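Local coordinates for protein tudor (Drosophila melanogaster, PDB 4Q5W), which is required for primordial germ-cell formation, probably through piRNA metabolism, and here contributes an extended Tudor domain, a module that recognises symmetrically dimethylated arginine of Aubergine, at residues F63-I68 against L81-N86. Numbering follows the deposited sequence.
Sequences FYRSRI and LIDYGN
Ile82 N donates to Arg65 O over 3.1 Å, the one direct backbone bond between strand 63-68 and segment 81-86, which turns back on itself as Leu81 O accepts from both Tyr84 N and Gly85 N. Two waters fill in beside it: one links Arg65 N to Asp83 OD2, the other Arg65 O to Asp83 N. The same two residues meet again through their side chains. Arg65, its chain bent at chi3 (-66°), grips the carboxylate side-on, NE reaching OD2 of Asp83 at 3.0 Å in a nearly straight bond and NH1 reaching OD1 of Asp83 at 2.7 Å. The guanidinium and carboxylate planes are 26° apart, nearly coplanar, while Ile82 CD1 sits over the centre of one guanidinium face. Carbonyls of Ile103 and Lys104 take further guanidinium N-H groups, and Val106 N donates to Asp83 OD1. An alanine in place of Arg65 would probably leave the buried Asp83 carboxylate without its counter-charge and open a gap beside Ile82 CD1. One residue earlier in the strand, Tyr64 turns its edge to the face of Tyr84 in an offset edge-to-face pair, CE2 of Tyr64 lying 3.4 Å from CE1 of Tyr84. Leu81 CD1 covers one Tyr64 face in a CH-pi contact, and the Tyr64 hydroxyl is hydrogen-bonded to Asp60. This Tudor-domain contact illustrates how a buried ion pair satisfies its polar atoms through several partners; the opposite charges, with Val106 N-H on Asp83 OD1, would favour both ionised forms.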
ATOM      1  N   PHE A  63      15.396  -0.539  -4.788  1.00 17.97           N
ATOM      2  CA  PHE A  63      14.885  -1.760  -5.414  1.00 18.44           C
ATOM      3  C   PHE A  63      13.807  -2.466  -4.593  1.00 15.71           C
ATOM      4  O   PHE A  63      13.877  -2.502  -3.366  1.00 18.72           O
ATOM      5  CB  PHE A  63      16.045  -2.708  -5.740  1.00 15.15           C
ATOM      6  CG  PHE A  63      16.988  -2.173  -6.796  1.00 17.13           C
ATOM      7  CD1 PHE A  63      18.085  -1.402  -6.442  1.00 19.80           C
ATOM      8  CD2 PHE A  63      16.775  -2.439  -8.138  1.00 14.89           C
ATOM      9  CE1 PHE A  63      18.949  -0.903  -7.404  1.00 21.90           C
ATOM     10  CE2 PHE A  63      17.643  -1.952  -9.110  1.00 21.35           C
ATOM     11  CZ  PHE A  63      18.729  -1.181  -8.743  1.00 24.44           C
ATOM     12  N   TYR A  64      12.817  -3.027  -5.286  1.00 10.72           N
ATOM     13  CA  TYR A  64      11.632  -3.593  -4.655  1.00 12.11           C
ATOM     14  C   TYR A  64      11.203  -4.914  -5.291  1.00 14.30           C
ATOM     15  O   TYR A  64      11.301  -5.094  -6.512  1.00 16.61           O
ATOM     16  CB  TYR A  64      10.474  -2.619  -4.816  1.00 10.05           C
ATOM     17  CG  TYR A  64      10.632  -1.344  -4.035  1.00 12.41           C
ATOM     18  CD1 TYR A  64      11.368  -0.282  -4.533  1.00 11.82           C
ATOM     19  CD2 TYR A  64      10.020  -1.197  -2.801  1.00 15.93           C
ATOM     20  CE1 TYR A  64      11.510   0.900  -3.805  1.00 13.17           C
ATOM     21  CE2 TYR A  64      10.147  -0.022  -2.075  1.00 16.08           C
ATOM     22  CZ  TYR A  64      10.884   1.019  -2.581  1.00 19.92           C
ATOM     23  OH  TYR A  64      11.005   2.184  -1.851  1.00 23.07           O
ATOM     24  N   ARG A  65      10.696  -5.828  -4.471  1.00 13.99           N
ATOM     25  CA  ARG A  65      10.050  -7.008  -5.007  1.00 11.63           C
ATOM     26  C   ARG A  65       8.796  -6.587  -5.752  1.00 13.60           C
ATOM     27  O   ARG A  65       8.035  -5.745  -5.272  1.00 12.40           O
ATOM     28  CB  ARG A  65       9.672  -7.982  -3.899  1.00 11.28           C
ATOM     29  CG  ARG A  65      10.871  -8.553  -3.161  1.00 10.43           C
ATOM     30  CD  ARG A  65      10.500  -9.863  -2.509  1.00 10.73           C
ATOM     31  NE  ARG A  65       9.513  -9.679  -1.446  1.00 15.65           N
ATOM     32  CZ  ARG A  65       8.896 -10.683  -0.835  1.00 13.60           C
ATOM     33  NH1 ARG A  65       8.008 -10.436   0.125  1.00 15.68           N
ATOM     34  NH2 ARG A  65       9.175 -11.933  -1.185  1.00 13.13           N
ATOM     35  N   SER A  66       8.572  -7.185  -6.917  1.00 11.44           N
ATOM     36  CA  SER A  66       7.475  -6.763  -7.775  1.00 10.20           C
ATOM     37  C   SER A  66       6.750  -7.919  -8.436  1.00 14.83           C
ATOM     38  O   SER A  66       7.293  -9.013  -8.570  1.00 15.32           O
ATOM     39  CB  SER A  66       8.000  -5.826  -8.863  1.00 13.86           C
ATOM     40  OG  SER A  66       9.098  -6.427  -9.540  1.00 24.55           O
ATOM     41  N   ARG A  67       5.522  -7.653  -8.877  1.00 13.29           N
ATOM     42  CA  ARG A  67       4.754  -8.604  -9.667  1.00 13.44           C
ATOM     43  C   ARG A  67       4.192  -7.866 -10.875  1.00 16.33           C
ATOM     44  O   ARG A  67       3.702  -6.743 -10.756  1.00 15.57           O
ATOM     45  CB  ARG A  67       3.613  -9.236  -8.855  1.00 17.13           C
ATOM     46  CG  ARG A  67       2.738 -10.187  -9.662  1.00 17.67           C
ATOM     47  CD  ARG A  67       1.823 -11.039  -8.777  1.00 15.16           C
ATOM     48  NE  ARG A  67       1.182 -10.250  -7.726  1.00 20.79           N
ATOM     49  CZ  ARG A  67       0.062  -9.554  -7.893  1.00 22.13           C
ATOM     50  NH1 ARG A  67      -0.455  -8.872  -6.876  1.00 26.14           N
ATOM     51  NH2 ARG A  67      -0.548  -9.543  -9.072  1.00 19.15           N
ATOM     52  N   ILE A  68       4.279  -8.492 -12.039  1.00 13.65           N
ATOM     53  CA  ILE A  68       3.805  -7.873 -13.268  1.00 16.93           C
ATOM     54  C   ILE A  68       2.283  -7.821 -13.298  1.00 18.87           C
ATOM     55  O   ILE A  68       1.615  -8.853 -13.203  1.00 19.83           O
ATOM     56  CB  ILE A  68       4.304  -8.637 -14.512  1.00 18.13           C
ATOM     57  CG1 ILE A  68       5.832  -8.770 -14.485  1.00 13.93           C
ATOM     58  CG2 ILE A  68       3.852  -7.940 -15.785  1.00 20.99           C
ATOM     59  CD1 ILE A  68       6.572  -7.453 -14.534  1.00 15.97           C
ATOM     60  N   LEU A  81       4.489  -3.118  -6.394  1.00 12.53           N
ATOM     61  CA  LEU A  81       5.557  -3.350  -5.426  1.00 11.92           C
ATOM     62  C   LEU A  81       4.927  -4.130  -4.287  1.00 12.12           C
ATOM     63  O   LEU A  81       4.302  -3.545  -3.385  1.00 14.72           O
ATOM     64  CB  LEU A  81       6.150  -2.032  -4.928  1.00 11.95           C
ATOM     65  CG  LEU A  81       6.543  -1.020  -6.023  1.00 13.30           C
ATOM     66  CD1 LEU A  81       7.231   0.195  -5.418  1.00 16.19           C
ATOM     67  CD2 LEU A  81       7.426  -1.665  -7.091  1.00 12.47           C
ATOM     68  N   ILE A  82       5.074  -5.451  -4.349  1.00 11.41           N
ATOM     69  CA  ILE A  82       4.263  -6.363  -3.545  1.00 14.01           C
ATOM     70  C   ILE A  82       4.357  -6.164  -2.040  1.00 12.21           C
ATOM     71  O   ILE A  82       3.402  -6.456  -1.315  1.00 13.79           O
ATOM     72  CB  ILE A  82       4.544  -7.838  -3.877  1.00 12.72           C
ATOM     73  CG1 ILE A  82       6.005  -8.198  -3.576  1.00 13.05           C
ATOM     74  CG2 ILE A  82       4.184  -8.121  -5.327  1.00 14.32           C
ATOM     75  CD1 ILE A  82       6.252  -9.696  -3.537  1.00 11.56           C
ATOM     76  N   ASP A  83       5.492  -5.670  -1.565  1.00 12.79           N
ATOM     77  CA  ASP A  83       5.661  -5.490  -0.135  1.00 13.31           C
ATOM     78  C   ASP A  83       4.953  -4.244   0.362  1.00 10.46           C
ATOM     79  O   ASP A  83       4.770  -4.087   1.565  1.00 14.27           O
ATOM     80  CB  ASP A  83       7.145  -5.490   0.247  1.00 11.19           C
ATOM     81  CG  ASP A  83       7.777  -6.863   0.077  1.00 13.76           C
ATOM     82  OD1 ASP A  83       7.090  -7.865   0.389  1.00 11.43           O
ATOM     83  OD2 ASP A  83       8.940  -6.942  -0.374  1.00 12.29           O
ATOM     84  N   TYR A  84       4.521  -3.387  -0.564  1.00  9.30           N
ATOM     85  CA  TYR A  84       3.954  -2.080  -0.201  1.00 13.62           C
ATOM     86  C   TYR A  84       2.547  -1.851  -0.738  1.00 16.08           C
ATOM     87  O   TYR A  84       1.688  -1.273  -0.045  1.00 14.35           O
ATOM     88  CB  TYR A  84       4.880  -0.946  -0.655  1.00 12.46           C
ATOM     89  CG  TYR A  84       6.221  -0.980   0.033  1.00 14.77           C
ATOM     90  CD1 TYR A  84       7.238  -1.824  -0.414  1.00 11.68           C
ATOM     91  CD2 TYR A  84       6.464  -0.206   1.154  1.00 15.91           C
ATOM     92  CE1 TYR A  84       8.460  -1.865   0.229  1.00  9.64           C
ATOM     93  CE2 TYR A  84       7.678  -0.247   1.793  1.00 12.70           C
ATOM     94  CZ  TYR A  84       8.675  -1.082   1.320  1.00 14.29           C
ATOM     95  OH  TYR A  84       9.892  -1.118   1.965  1.00 16.97           O
ATOM     96  N   GLY A  85       2.310  -2.272  -1.975  1.00 11.25           N
ATOM     97  CA  GLY A  85       0.979  -2.182  -2.551  1.00 10.12           C
ATOM     98  C   GLY A  85       0.800  -1.191  -3.689  1.00 12.65           C
ATOM     99  O   GLY A  85      -0.115  -1.345  -4.496  1.00 13.64           O
ATOM    100  N   ASN A  86       1.651  -0.174  -3.753  1.00 12.48           N
ATOM    101  CA  ASN A  86       1.568   0.813  -4.821  1.00 11.86           C
ATOM    102  C   ASN A  86       2.030   0.241  -6.150  1.00 12.84           C
ATOM    103  O   ASN A  86       2.709  -0.788  -6.187  1.00 19.11           O
ATOM    104  CB  ASN A  86       2.334   2.101  -4.481  1.00 14.67           C
ATOM    105  CG  ASN A  86       3.802   1.857  -4.204  1.00 17.35           C
ATOM    106  OD1 ASN A  86       4.151   1.044  -3.353  1.00 18.41           O
ATOM    107  ND2 ASN A  86       4.670   2.556  -4.932  1.00 14.51           N
TER
HETATM  108  O   HOH W   1      10.169  -4.930  -1.789  1.00 11.95           O
HETATM  109  O   HOH W   2       7.929  -4.420  -2.814  1.00 14.34           O